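Endopolygalacturonase (Chondrostereum purpureum, PDB 1K5C) probably catalyses the hydrolysis of alpha-1,4 bonds between galacturonosyl units inside polygalacturonan chains, the pectic backbone of plant cell walls. Local coordinates at residues A[101-106]-A[110-115]; A[122-127]-A[160-165]; A[131-136]-A[153-158]; A[176-179]-A[183-186]; A[195-200]-A[211-216]. All coordinates share one frame; numbering follows the deposited sequence.

Interaction 1. Residues A[101-106]-A[110-115]; sequences LKIKGS and KKFEVL
L101 and V114 point their branched ends at each other, tip to tip, across the interior of the protein. CD2 of L101 stands 3.8 Å from CG2 of V114, and the other leucine methyl, CD1, lies 4.0 Å from that same CG2. CD2 also reaches the aromatic ring of F112, coming within 3.9 Å of CE1 where the leucine and the ring pass alongside, pointing opposite ways. I103 adds a looser touch: its CD1 lies at the ring edge, near the ring plane, 4.4 Å from CZ of F112.

F112 carries CG between its backbone N and carbonyl carbon (chi1 61°), the crowded position, and from there the ring reaches inward to meet both L101 and I103. V114 presents CG2, the methyl beside its backbone N, to the leucine. Branched aliphatic residues and a phenylalanine suit a site in which every touching residue is buried and only carbon meets carbon.

A second shell holds the ring in place. F77 packs against F112 edge-to-face, F70 meets it with planes at about 70°, and I136 touches it as well, while F77 also supports L101. Beyond I103 the chain turns at G105, whose backbone angles would drive a side chain into the preceding carbonyl.

Within its parallel sheet, strand 101-104 runs between strands 61-65 and 122-127. Strand 108-115, on the other wall, pairs with 68-71 and 76-78 before it and with 130-139 after it, so the contact fills one layer of a parallel beta-helix.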
# COMPACT_ATOMS: atom_id res chain seq x y z
N LEU A 101 -2.63 5.96 10.35
CA LEU A 101 -2.88 7.27 9.77
C LEU A 101 -3.92 7.16 8.66
O LEU A 101 -3.93 6.19 7.90
CB LEU A 101 -1.61 7.86 9.13
CG LEU A 101 -0.57 8.47 10.03
CD1 LEU A 101 0.03 7.55 10.99
CD2 LEU A 101 0.50 9.16 9.18
N LYS A 102 -4.71 8.24 8.53
CA LYS A 102 -5.65 8.40 7.41
C LYS A 102 -5.41 9.77 6.80
O LYS A 102 -5.42 10.77 7.51
CB LYS A 102 -7.10 8.30 7.92
CG LYS A 102 -8.18 8.66 6.91
CD LYS A 102 -8.14 7.72 5.75
CE LYS A 102 -9.46 7.11 5.42
NZ LYS A 102 -9.37 6.22 4.23
N ILE A 103 -5.20 9.79 5.47
CA ILE A 103 -4.95 11.02 4.70
C ILE A 103 -6.03 11.13 3.64
O ILE A 103 -6.20 10.20 2.82
CB ILE A 103 -3.56 11.03 4.08
CG1 ILE A 103 -2.47 10.88 5.13
CG2 ILE A 103 -3.37 12.31 3.23
CD1 ILE A 103 -1.07 10.69 4.58
N LYS A 104 -6.79 12.24 3.67
CA LYS A 104 -7.90 12.47 2.78
C LYS A 104 -7.74 13.84 2.10
O LYS A 104 -7.13 14.76 2.67
CB LYS A 104 -9.24 12.51 3.57
CG LYS A 104 -9.55 11.29 4.36
CD LYS A 104 -10.95 11.38 4.91
CE LYS A 104 -11.12 10.87 6.28
NZ LYS A 104 -12.59 11.04 6.54
N GLY A 105 -8.39 14.00 0.96
CA GLY A 105 -8.45 15.29 0.28
C GLY A 105 -7.38 15.35 -0.83
O GLY A 105 -7.36 14.51 -1.72
N SER A 106 -6.52 16.36 -0.76
CA SER A 106 -5.53 16.55 -1.83
C SER A 106 -4.35 17.34 -1.26
O SER A 106 -4.39 17.91 -0.19
CB SER A 106 -6.13 17.27 -3.03
OG SER A 106 -6.78 18.50 -2.61
N LYS A 110 5.15 15.12 2.46
CA LYS A 110 6.57 14.77 2.24
C LYS A 110 7.30 14.47 3.52
O LYS A 110 7.13 15.11 4.55
CB LYS A 110 7.27 16.01 1.58
CG LYS A 110 6.65 16.47 0.28
CD LYS A 110 6.91 17.92 -0.10
CE LYS A 110 6.01 18.90 0.77
NZ LYS A 110 6.31 20.27 0.19
N LYS A 111 8.24 13.51 3.41
CA LYS A 111 9.39 13.41 4.33
C LYS A 111 8.99 13.29 5.77
O LYS A 111 9.38 14.04 6.67
CB LYS A 111 10.34 14.59 4.11
CG LYS A 111 11.07 14.52 2.76
CD LYS A 111 12.14 13.42 2.79
CE LYS A 111 13.05 13.41 1.61
NZ LYS A 111 14.13 12.41 1.96
N PHE A 112 8.15 12.26 6.06
CA PHE A 112 7.97 11.83 7.46
C PHE A 112 8.00 10.31 7.49
O PHE A 112 7.97 9.63 6.45
CB PHE A 112 6.70 12.40 8.09
CG PHE A 112 5.42 12.00 7.40
CD1 PHE A 112 4.78 10.81 7.72
CD2 PHE A 112 4.86 12.86 6.44
CE1 PHE A 112 3.56 10.48 7.12
CE2 PHE A 112 3.67 12.54 5.83
CZ PHE A 112 3.03 11.35 6.16
N GLU A 113 8.05 9.80 8.72
CA GLU A 113 8.13 8.35 8.95
C GLU A 113 6.98 7.92 9.84
O GLU A 113 6.65 8.60 10.82
CB GLU A 113 9.46 8.02 9.64
CG GLU A 113 9.55 6.56 10.12
CD GLU A 113 10.92 6.21 10.60
OE1 GLU A 113 11.90 6.34 9.88
OE2 GLU A 113 11.02 5.69 11.70
N VAL A 114 6.39 6.79 9.49
CA VAL A 114 5.51 6.04 10.38
C VAL A 114 6.35 4.91 10.95
O VAL A 114 6.87 4.09 10.17
CB VAL A 114 4.29 5.52 9.60
CG1 VAL A 114 3.51 4.57 10.47
CG2 VAL A 114 3.46 6.73 9.11
N LEU A 115 6.50 4.90 12.26
CA LEU A 115 7.33 3.90 12.95
C LEU A 115 6.41 2.95 13.73
O LEU A 115 5.61 3.39 14.58
CB LEU A 115 8.27 4.62 13.91
CG LEU A 115 9.12 3.71 14.81
CD1 LEU A 115 10.12 2.86 13.99
CD2 LEU A 115 9.90 4.55 15.82

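Interaction 2. Residues A[122-127]-A[160-165]; sequences ISVGPT and NNVTIQ. With NAG (2-acetamido-2-deoxy-beta-D-glucopyranose), chain C.
T127 sets OG1 between its own backbone N and carbonyl carbon (chi1 58°), which aims the hydroxyl at N160 and turns CG2 toward V162. OG1 donates a short hydrogen bond of 2.7 Å to the carbonyl O of N160. The donor approaches at a C=O...O angle of 133° and is tilted 23° from the carbonyl plane. CG2 meanwhile meets CG2 of V162 at 4.0 Å. The same valine methyl faces CG1 of V124 tip to tip, 4.1 Å away, V124 holding its CG1 anti to the backbone N. Threonine suits the place because it offers a hydroxyl to the hydrated edge and a methyl to the apolar interior.

Three waters bridge the two segments here. One accepts from the backbone N of both T127 and N160. A second donates to OG1 of T127 at 2.8 Å and accepts from ND2 of N161 at 2.9 Å, in the conformer given for N161, one of two deposited. The third accepts from ND2 of N160 and donates to O of T127. ND2 of N161 is also the glycosylated atom, bonded to C1 of the N-acetylglucosamine at 1.4 Å, and CB of N160 approaches O5 of that sugar at 3.4 Å.

Both asparagines have further partners: OD1 of N160 accepts from the backbone N of N182, and OD1 of N161 from ND2 of N183. N161 has a positive phi, a conformation asparagine tolerates well.

Chemically, the contact grades from hydrocarbon to hydrated surface. The threonine hydroxyl both gives and receives a bond, so its rotation is probably well fixed, and water links it to the very nitrogen that bears the glycan.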
# COMPACT_ATOMS: atom_id res chain seq x y z
N ILE A 122 -0.73 3.41 6.61
CA ILE A 122 -1.30 4.65 6.04
C ILE A 122 -2.44 4.30 5.08
O ILE A 122 -2.25 3.62 4.08
CB ILE A 122 -0.22 5.46 5.30
CG1 ILE A 122 0.95 5.76 6.22
CG2 ILE A 122 -0.83 6.73 4.69
CD1 ILE A 122 2.13 6.47 5.54
N SER A 123 -3.64 4.79 5.43
CA SER A 123 -4.81 4.68 4.57
C SER A 123 -4.99 5.97 3.80
O SER A 123 -4.97 7.06 4.39
CB SER A 123 -6.03 4.39 5.47
OG SER A 123 -7.21 4.44 4.69
N VAL A 124 -5.16 5.86 2.50
CA VAL A 124 -5.22 6.99 1.58
C VAL A 124 -6.58 7.03 0.94
O VAL A 124 -6.99 6.07 0.25
CB VAL A 124 -4.12 6.85 0.52
CG1 VAL A 124 -4.15 8.03 -0.45
CG2 VAL A 124 -2.76 6.67 1.20
N GLY A 125 -7.26 8.16 1.07
CA GLY A 125 -8.51 8.41 0.33
C GLY A 125 -9.69 8.65 1.21
O GLY A 125 -9.68 8.31 2.41
N PRO A 126 -10.77 9.16 0.65
CA PRO A 126 -10.87 9.58 -0.76
C PRO A 126 -10.18 10.93 -0.97
O PRO A 126 -9.81 11.63 -0.04
CB PRO A 126 -12.39 9.72 -0.99
CG PRO A 126 -12.96 9.99 0.36
CD PRO A 126 -12.06 9.34 1.36
N THR A 127 -10.07 11.25 -2.26
CA THR A 127 -9.42 12.51 -2.68
C THR A 127 -10.45 13.46 -3.34
O THR A 127 -11.51 13.05 -3.80
CB THR A 127 -8.27 12.26 -3.68
OG1 THR A 127 -8.90 11.56 -4.79
CG2 THR A 127 -7.17 11.42 -3.08
N ASN A 160 -8.96 8.13 -6.06
CA ASN A 160 -8.53 8.52 -7.40
C ASN A 160 -7.35 9.47 -7.34
O ASN A 160 -7.19 10.25 -6.39
CB ASN A 160 -9.70 9.21 -8.14
CG ASN A 160 -10.93 8.32 -8.20
OD1 ASN A 160 -10.85 7.15 -8.52
ND2 ASN A 160 -12.06 8.92 -7.95
N ASN A 161 -6.56 9.50 -8.43
CA ASN A 161 -5.63 10.60 -8.63
C ASN A 161 -4.57 10.71 -7.53
O ASN A 161 -4.32 11.76 -6.96
CB ASN A 161 -6.40 11.95 -8.74
CG ASN A 161 -7.49 11.87 -9.78
OD1 ASN A 161 -7.31 11.37 -10.90
ND2 ASN A 161 -8.65 12.42 -9.39
N VAL A 162 -3.92 9.57 -7.27
CA VAL A 162 -2.88 9.45 -6.24
C VAL A 162 -1.53 9.13 -6.86
O VAL A 162 -1.45 8.27 -7.76
CB VAL A 162 -3.30 8.32 -5.26
CG1 VAL A 162 -2.13 7.94 -4.33
CG2 VAL A 162 -4.50 8.75 -4.46
N THR A 163 -0.48 9.76 -6.34
CA THR A 163 0.88 9.39 -6.65
C THR A 163 1.62 9.13 -5.34
O THR A 163 1.57 9.98 -4.45
CB THR A 163 1.60 10.52 -7.43
OG1 THR A 163 0.87 10.66 -8.65
CG2 THR A 163 3.09 10.18 -7.69
N ILE A 164 2.29 7.97 -5.24
CA ILE A 164 3.12 7.63 -4.10
C ILE A 164 4.51 7.36 -4.67
O ILE A 164 4.65 6.44 -5.52
CB ILE A 164 2.54 6.41 -3.34
CG1 ILE A 164 1.18 6.80 -2.73
CG2 ILE A 164 3.54 5.90 -2.31
CD1 ILE A 164 0.36 5.62 -2.25
N GLN A 165 5.49 8.17 -4.26
CA GLN A 165 6.81 8.10 -4.92
C GLN A 165 7.89 8.30 -3.88
O GLN A 165 7.71 9.02 -2.87
CB GLN A 165 6.94 9.11 -6.05
CG GLN A 165 6.75 10.57 -5.61
CD GLN A 165 6.74 11.55 -6.80
OE1 GLN A 165 6.39 11.20 -7.89
NE2 GLN A 165 7.12 12.80 -6.48
C1 NAG C . -9.87 12.66 -10.11
C2 NAG C . -9.55 13.51 -11.42
C3 NAG C . -10.94 13.69 -12.15
C4 NAG C . -11.57 12.36 -12.49
C5 NAG C . -11.76 11.58 -11.11
C6 NAG C . -12.15 10.17 -11.53
C7 NAG C . -7.89 15.27 -11.01
C8 NAG C . -7.61 16.58 -10.49
N2 NAG C . -9.15 14.83 -10.96
O3 NAG C . -10.74 14.48 -13.34
O4 NAG C . -12.95 12.48 -12.96
O5 NAG C . -10.37 11.41 -10.63
O6 NAG C . -10.87 9.62 -11.82
O7 NAG C . -7.07 14.58 -11.49
O HOH W 1 -11.12 9.38 -4.29
O HOH W 2 -9.67 13.23 -6.85
O HOH W 3 -12.51 11.21 -5.68

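Interaction 3. Residues A[131-136]-A[153-158]; sequences LTLDGI and DGFDVS
L133 presses a single methyl against the ring of F155, and this is the tight part of the contact: CD2 lies 3.8 Å from CE1 and equally 3.8 Å from CD1. The methyl comes in obliquely, the two side chains overlapping side by side with their ends directed oppositely. I136 is looser, its CG2 approaching CZ of F155 only to 4.3 Å, again at a slant to the ring.

The phenylalanine places CG beside its backbone N, opposite the carbonyl carbon (chi1 -58°), which carries the long flat group far enough inward to meet strand 131-134 although the backbones stand well apart: the CA atoms of L133 and F155 are 9.9 Å from each other. A ring is apt here, since it covers both a leucine and an isoleucine from one anchoring point. Around it, I122 touches both F155 and I136, C167 and V169 add to the ring's surroundings, and V124 lies against L133.

The rest of the two segments is different in kind. T132 and D134 on one wall, D156 and S158 on the other, are partly exposed and take no part in this packing. D134 binds across to the next strand, OD1 accepting from ND2 of N166 and OD2 from NE2 of Q165. On the second wall, OD1 of D153 lies near OD1 of D173, a galacturonate-binding residue, which puts two acid groups close together.

The chemistry is largely divided. Between the walls the attraction is dispersion and the exclusion of water, which asks for shape rather than direction, whereas the carboxylates lie off the apolar layer, D134 and D156 partly exposed but D153 buried.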
# COMPACT_ATOMS: atom_id res chain seq x y z
N LEU A 131 -3.39 13.87 -5.07
CA LEU A 131 -2.75 13.65 -3.77
C LEU A 131 -1.43 12.94 -4.00
O LEU A 131 -1.43 11.84 -4.59
CB LEU A 131 -3.71 12.86 -2.87
CG LEU A 131 -3.14 12.55 -1.47
CD1 LEU A 131 -2.90 13.82 -0.65
CD2 LEU A 131 -4.13 11.67 -0.73
N THR A 132 -0.35 13.55 -3.53
CA THR A 132 0.99 13.01 -3.69
C THR A 132 1.59 12.74 -2.34
O THR A 132 1.61 13.65 -1.47
CB THR A 132 1.90 13.99 -4.46
OG1 THR A 132 1.32 14.16 -5.77
CG2 THR A 132 3.31 13.44 -4.63
N LEU A 133 2.11 11.53 -2.15
CA LEU A 133 2.88 11.14 -0.96
C LEU A 133 4.31 10.90 -1.44
O LEU A 133 4.51 10.09 -2.36
CB LEU A 133 2.32 9.88 -0.30
CG LEU A 133 1.12 10.04 0.65
CD1 LEU A 133 0.09 11.06 0.45
CD2 LEU A 133 0.49 8.64 0.90
N ASP A 134 5.28 11.61 -0.86
CA ASP A 134 6.63 11.64 -1.44
C ASP A 134 7.65 11.55 -0.33
O ASP A 134 7.69 12.41 0.56
CB ASP A 134 6.76 12.95 -2.27
CG ASP A 134 8.06 13.06 -3.05
OD1 ASP A 134 9.02 12.34 -2.77
OD2 ASP A 134 8.05 13.85 -4.02
N GLY A 135 8.47 10.50 -0.35
CA GLY A 135 9.58 10.43 0.62
C GLY A 135 9.13 10.05 2.01
O GLY A 135 9.77 10.46 2.98
N ILE A 136 8.08 9.24 2.11
CA ILE A 136 7.57 8.73 3.38
C ILE A 136 8.19 7.35 3.63
O ILE A 136 8.26 6.53 2.73
CB ILE A 136 6.04 8.69 3.36
CG1 ILE A 136 5.54 10.21 3.30
CG2 ILE A 136 5.46 7.99 4.59
CD1 ILE A 136 4.09 10.19 2.94
N ASP A 153 0.41 -3.32 6.38
CA ASP A 153 0.44 -2.72 5.04
C ASP A 153 1.05 -1.32 5.10
O ASP A 153 0.73 -0.51 5.96
CB ASP A 153 -0.98 -2.53 4.48
CG ASP A 153 -1.83 -3.78 4.39
OD1 ASP A 153 -1.57 -4.77 5.11
OD2 ASP A 153 -2.81 -3.73 3.59
N GLY A 154 1.90 -1.01 4.10
CA GLY A 154 2.48 0.34 4.07
C GLY A 154 1.43 1.42 3.71
O GLY A 154 1.18 2.34 4.51
N PHE A 155 0.86 1.24 2.53
CA PHE A 155 -0.15 2.17 2.00
C PHE A 155 -1.34 1.35 1.51
O PHE A 155 -1.15 0.47 0.66
CB PHE A 155 0.40 2.97 0.79
CG PHE A 155 1.65 3.75 1.10
CD1 PHE A 155 1.57 5.06 1.62
CD2 PHE A 155 2.92 3.19 0.90
CE1 PHE A 155 2.74 5.75 1.91
CE2 PHE A 155 4.06 3.89 1.19
CZ PHE A 155 4.00 5.16 1.72
N ASP A 156 -2.53 1.66 2.02
CA ASP A 156 -3.80 1.10 1.51
C ASP A 156 -4.53 2.22 0.81
O ASP A 156 -4.84 3.24 1.43
CB ASP A 156 -4.63 0.55 2.67
CG ASP A 156 -4.02 -0.66 3.34
OD1 ASP A 156 -3.54 -1.55 2.52
OD2 ASP A 156 -4.01 -0.81 4.55
N VAL A 157 -4.77 2.05 -0.50
CA VAL A 157 -5.32 3.12 -1.31
C VAL A 157 -6.69 2.78 -1.84
O VAL A 157 -6.86 1.80 -2.56
CB VAL A 157 -4.37 3.44 -2.50
CG1 VAL A 157 -4.93 4.60 -3.33
CG2 VAL A 157 -2.95 3.76 -1.99
N SER A 158 -7.67 3.62 -1.49
CA SER A 158 -9.04 3.62 -2.08
C SER A 158 -9.32 5.06 -2.47
O SER A 158 -9.84 5.83 -1.65
CB SER A 158 -10.07 3.04 -1.13
OG SER A 158 -9.86 1.63 -0.93

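Interaction 4. Residues A[176-179]-A[183-186]; sequences IAIN and NIRF
F186 lays one face of its ring over I176, whose CG2 methyl sits almost exactly above the centre: 3.6 Å from the centroid and 8° off the ring normal, a clear CH-pi contact. The other branch of the isoleucine ends above the same face but outside the ring, its CD1 coming to 3.5 Å from CD1 of F186. I176 achieves both by placing CG1 anti to its backbone N (chi1 179°), so that both branches lie on the same side of the ring, CG2 over its centre and CD1 past its perimeter. I164, I197, I213 and N216 also touch the phenylalanine. An alanine here would take away the whole ring, and I176 would probably lose the surface its methyl rests on, with a gap opening among these neighbours.

One residue pair along, I178 and I184 interlock reciprocally. CG2 of I178 meets CD1 of I184 at 3.5 Å, while CD1 of I178 meets CG2 of I184 at 3.8 Å. Beta-branched isoleucines suit extended strands, and two branches apiece let them make this double contact.

The chain turns the corner at N183, which adopts a positive phi of 70° and is tied to N161, an asparagine of the preceding coil that also has positive phi. Parallel sheets facing each other, with aliphatic and aromatic layers filling the space between them, are characteristic of the right-handed parallel beta-helix of family 28 glycosidases.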
# COMPACT_ATOMS: atom_id res chain seq x y z
N ILE A 176 2.22 -1.76 -0.80
CA ILE A 176 1.02 -1.00 -1.16
C ILE A 176 -0.04 -2.03 -1.52
O ILE A 176 0.28 -3.06 -2.12
CB ILE A 176 1.24 0.00 -2.33
CG1 ILE A 176 -0.04 0.75 -2.67
CG2 ILE A 176 1.89 -0.67 -3.56
CD1 ILE A 176 0.18 1.96 -3.58
N ALA A 177 -1.29 -1.71 -1.15
CA ALA A 177 -2.45 -2.44 -1.66
C ALA A 177 -3.39 -1.38 -2.26
O ALA A 177 -3.89 -0.50 -1.55
CB ALA A 177 -3.16 -3.23 -0.59
N ILE A 178 -3.60 -1.47 -3.58
CA ILE A 178 -4.50 -0.57 -4.27
C ILE A 178 -5.84 -1.29 -4.36
O ILE A 178 -5.98 -2.29 -5.06
CB ILE A 178 -3.97 -0.23 -5.67
CG1 ILE A 178 -2.59 0.46 -5.59
CG2 ILE A 178 -5.00 0.65 -6.38
CD1 ILE A 178 -1.89 0.61 -6.92
N ASN A 179 -6.82 -0.79 -3.58
CA ASN A 179 -8.07 -1.50 -3.40
C ASN A 179 -9.25 -0.94 -4.19
O ASN A 179 -10.23 -1.65 -4.40
CB ASN A 179 -8.41 -1.51 -1.89
CG ASN A 179 -7.38 -2.31 -1.10
OD1 ASN A 179 -6.95 -1.87 0.01
ND2 ASN A 179 -6.98 -3.41 -1.64
N ASN A 183 -6.38 6.08 -11.72
CA ASN A 183 -5.25 7.00 -11.94
C ASN A 183 -4.37 7.04 -10.68
O ASN A 183 -4.34 8.03 -9.93
CB ASN A 183 -5.74 8.41 -12.32
CG ASN A 183 -4.54 9.34 -12.52
OD1 ASN A 183 -3.41 8.91 -12.83
ND2 ASN A 183 -4.80 10.63 -12.28
N ILE A 184 -3.69 5.95 -10.48
CA ILE A 184 -2.84 5.73 -9.31
C ILE A 184 -1.44 5.34 -9.80
O ILE A 184 -1.30 4.41 -10.58
CB ILE A 184 -3.44 4.65 -8.37
CG1 ILE A 184 -4.83 5.09 -7.88
CG2 ILE A 184 -2.48 4.38 -7.19
CD1 ILE A 184 -5.69 3.95 -7.46
N ARG A 185 -0.45 6.08 -9.30
CA ARG A 185 0.94 5.90 -9.72
C ARG A 185 1.78 5.58 -8.48
O ARG A 185 1.70 6.30 -7.49
CB ARG A 185 1.45 7.15 -10.41
CG ARG A 185 2.87 7.01 -10.93
CD ARG A 185 3.26 8.34 -11.60
NE ARG A 185 3.04 8.08 -12.92
CZ ARG A 185 3.72 7.75 -14.01
NH1 ARG A 185 4.99 7.56 -14.20
NH2 ARG A 185 2.77 7.63 -14.90
N PHE A 186 2.55 4.49 -8.55
CA PHE A 186 3.42 4.04 -7.46
C PHE A 186 4.83 3.98 -8.11
O PHE A 186 5.09 3.04 -8.89
CB PHE A 186 2.96 2.71 -6.93
CG PHE A 186 3.71 2.19 -5.70
CD1 PHE A 186 3.45 2.78 -4.46
CD2 PHE A 186 4.61 1.14 -5.79
CE1 PHE A 186 4.12 2.29 -3.32
CE2 PHE A 186 5.27 0.66 -4.66
CZ PHE A 186 5.01 1.23 -3.42

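Interaction 5. Residues A[195-200]-A[211-216]; sequences HGISIG and VVIKGN
N216, which packs on I197, is fixed through its backbone N by a hydrogen bond to OD1 of N246. ND2 of N246 donates to the carbonyl O of I213, so one side chain from the next coil ties down both ends of the bend through G215. The glycine takes a positive phi of 75°, which favours its residue type.

With the bend held, the contact itself is made of carbon. I197 turns CD1 toward CB of N216, 3.8 Å away, and CG2 toward I213. In the conformer given, one of two deposited, CG2 of I213 and CD1 of I213 each lie 3.9 Å from CG2 of I197. I197 can serve both partners because CG2 is anti to its backbone N while CG1 lies beside that N (chi1 -62°). A serine in its place would lack both outer methyl contacts, and I213 and N216 would probably be left facing a gap with a poorly matched hydroxyl beside it. I199 reaches V211 more loosely, CD1 to CG1 at 4.3 Å.

The touching parts run nearly antiparallel, 170° apart, on facing walls. On the outer side of strand 197-202, S198, in the conformer given, touches R226 and K228, while H195, predicted to be an active-site residue, contacts D173 and D174. The isoleucine layer is thus consistent with lying behind the galacturonate-binding site, seen in other crystals, of this right-handed parallel beta-helix.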
# COMPACT_ATOMS: atom_id res chain seq x y z
N HIS A 195 4.93 -8.26 1.49
CA HIS A 195 4.27 -9.07 0.48
C HIS A 195 4.28 -8.43 -0.91
O HIS A 195 3.55 -8.90 -1.80
CB HIS A 195 2.83 -9.40 0.90
CG HIS A 195 2.79 -10.25 2.15
ND1 HIS A 195 1.52 -10.66 2.63
CD2 HIS A 195 3.73 -10.76 2.95
CE1 HIS A 195 1.77 -11.40 3.71
NE2 HIS A 195 3.07 -11.49 3.93
N GLY A 196 5.15 -7.43 -1.12
CA GLY A 196 5.28 -6.91 -2.48
C GLY A 196 4.21 -5.87 -2.79
O GLY A 196 3.58 -5.26 -1.93
N ILE A 197 4.08 -5.61 -4.10
CA ILE A 197 3.25 -4.52 -4.61
C ILE A 197 1.95 -5.11 -5.09
O ILE A 197 1.94 -5.90 -6.06
CB ILE A 197 3.97 -3.80 -5.76
CG1 ILE A 197 5.28 -3.18 -5.23
CG2 ILE A 197 3.07 -2.75 -6.41
CD1 ILE A 197 6.19 -2.62 -6.32
N SER A 198 0.82 -4.75 -4.45
CA SER A 198 -0.45 -5.41 -4.68
C SER A 198 -1.51 -4.46 -5.20
O SER A 198 -1.67 -3.32 -4.78
CB SER A 198 -0.95 -6.05 -3.41
OG SER A 198 -0.17 -7.19 -3.16
N ILE A 199 -2.36 -5.07 -6.08
CA ILE A 199 -3.71 -4.56 -6.38
C ILE A 199 -4.65 -5.55 -5.73
O ILE A 199 -4.59 -6.76 -6.02
CB ILE A 199 -3.96 -4.42 -7.87
CG1 ILE A 199 -3.05 -3.31 -8.46
CG2 ILE A 199 -5.43 -4.18 -8.15
CD1 ILE A 199 -3.00 -3.31 -9.98
N GLY A 200 -5.53 -5.05 -4.84
CA GLY A 200 -6.48 -5.87 -4.12
C GLY A 200 -5.98 -6.25 -2.74
O GLY A 200 -4.96 -5.80 -2.26
N VAL A 211 -3.46 2.21 -13.49
CA VAL A 211 -2.41 2.09 -12.45
C VAL A 211 -1.09 1.99 -13.20
O VAL A 211 -0.93 1.21 -14.14
CB VAL A 211 -2.65 0.85 -11.59
CG1 VAL A 211 -1.45 0.60 -10.67
CG2 VAL A 211 -3.93 0.95 -10.78
N VAL A 212 -0.10 2.76 -12.71
CA VAL A 212 1.29 2.66 -13.19
C VAL A 212 2.17 2.32 -11.99
O VAL A 212 2.18 3.05 -10.99
CB VAL A 212 1.74 3.98 -13.85
CG1 VAL A 212 3.23 3.91 -14.16
CG2 VAL A 212 0.93 4.21 -15.14
N ILE A 213 2.88 1.20 -12.11
CA ILE A 213 3.80 0.69 -11.09
C ILE A 213 5.19 0.76 -11.73
O ILE A 213 5.51 -0.11 -12.58
CB ILE A 213 3.40 -0.74 -10.65
CG1 ILE A 213 2.04 -0.81 -10.11
CG2 ILE A 213 4.46 -1.33 -9.72
CD1 ILE A 213 1.70 -0.10 -8.94
N LYS A 214 5.96 1.79 -11.40
CA LYS A 214 7.16 2.10 -12.21
C LYS A 214 8.37 2.36 -11.32
O LYS A 214 8.32 3.14 -10.38
CB LYS A 214 6.91 3.33 -13.08
CG LYS A 214 8.07 3.72 -13.99
CD LYS A 214 7.67 4.79 -14.99
CE LYS A 214 8.81 5.23 -15.93
NZ LYS A 214 9.86 4.23 -16.42
N GLY A 215 9.52 1.72 -11.68
CA GLY A 215 10.78 2.15 -11.07
C GLY A 215 10.99 1.71 -9.64
O GLY A 215 11.88 2.24 -8.97
N ASN A 216 10.19 0.74 -9.16
CA ASN A 216 10.30 0.32 -7.76
C ASN A 216 11.29 -0.81 -7.58
O ASN A 216 11.57 -1.59 -8.48
CB ASN A 216 8.89 -0.16 -7.27
CG ASN A 216 7.86 0.91 -7.48
OD1 ASN A 216 7.00 0.75 -8.46
ND2 ASN A 216 7.84 1.92 -6.73

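The contacts occupy successive, overlapping coils of the beta-helix, interaction 3 lying between 1 and 2, and interactions 1 and 5 stand about 19 Å apart between centres. Interactions 2 and 3 are about 6 Å apart between centres and share their walls, T163 O probably accepting from L133 N at 2.8 Å. Further backbone bonds probably carry the series on: F155 O to A177 N at 2.8 Å joins interaction 3 to 4, and I178 O to G200 N at 2.8 Å joins 4 to 5. Interaction 2 carries the glycan, whereas interaction 5 holds H195, which binds galacturonate in other crystals. The side chain of I199 lies about 7 Å from those of R226 and K228, also galacturonate-binding residues.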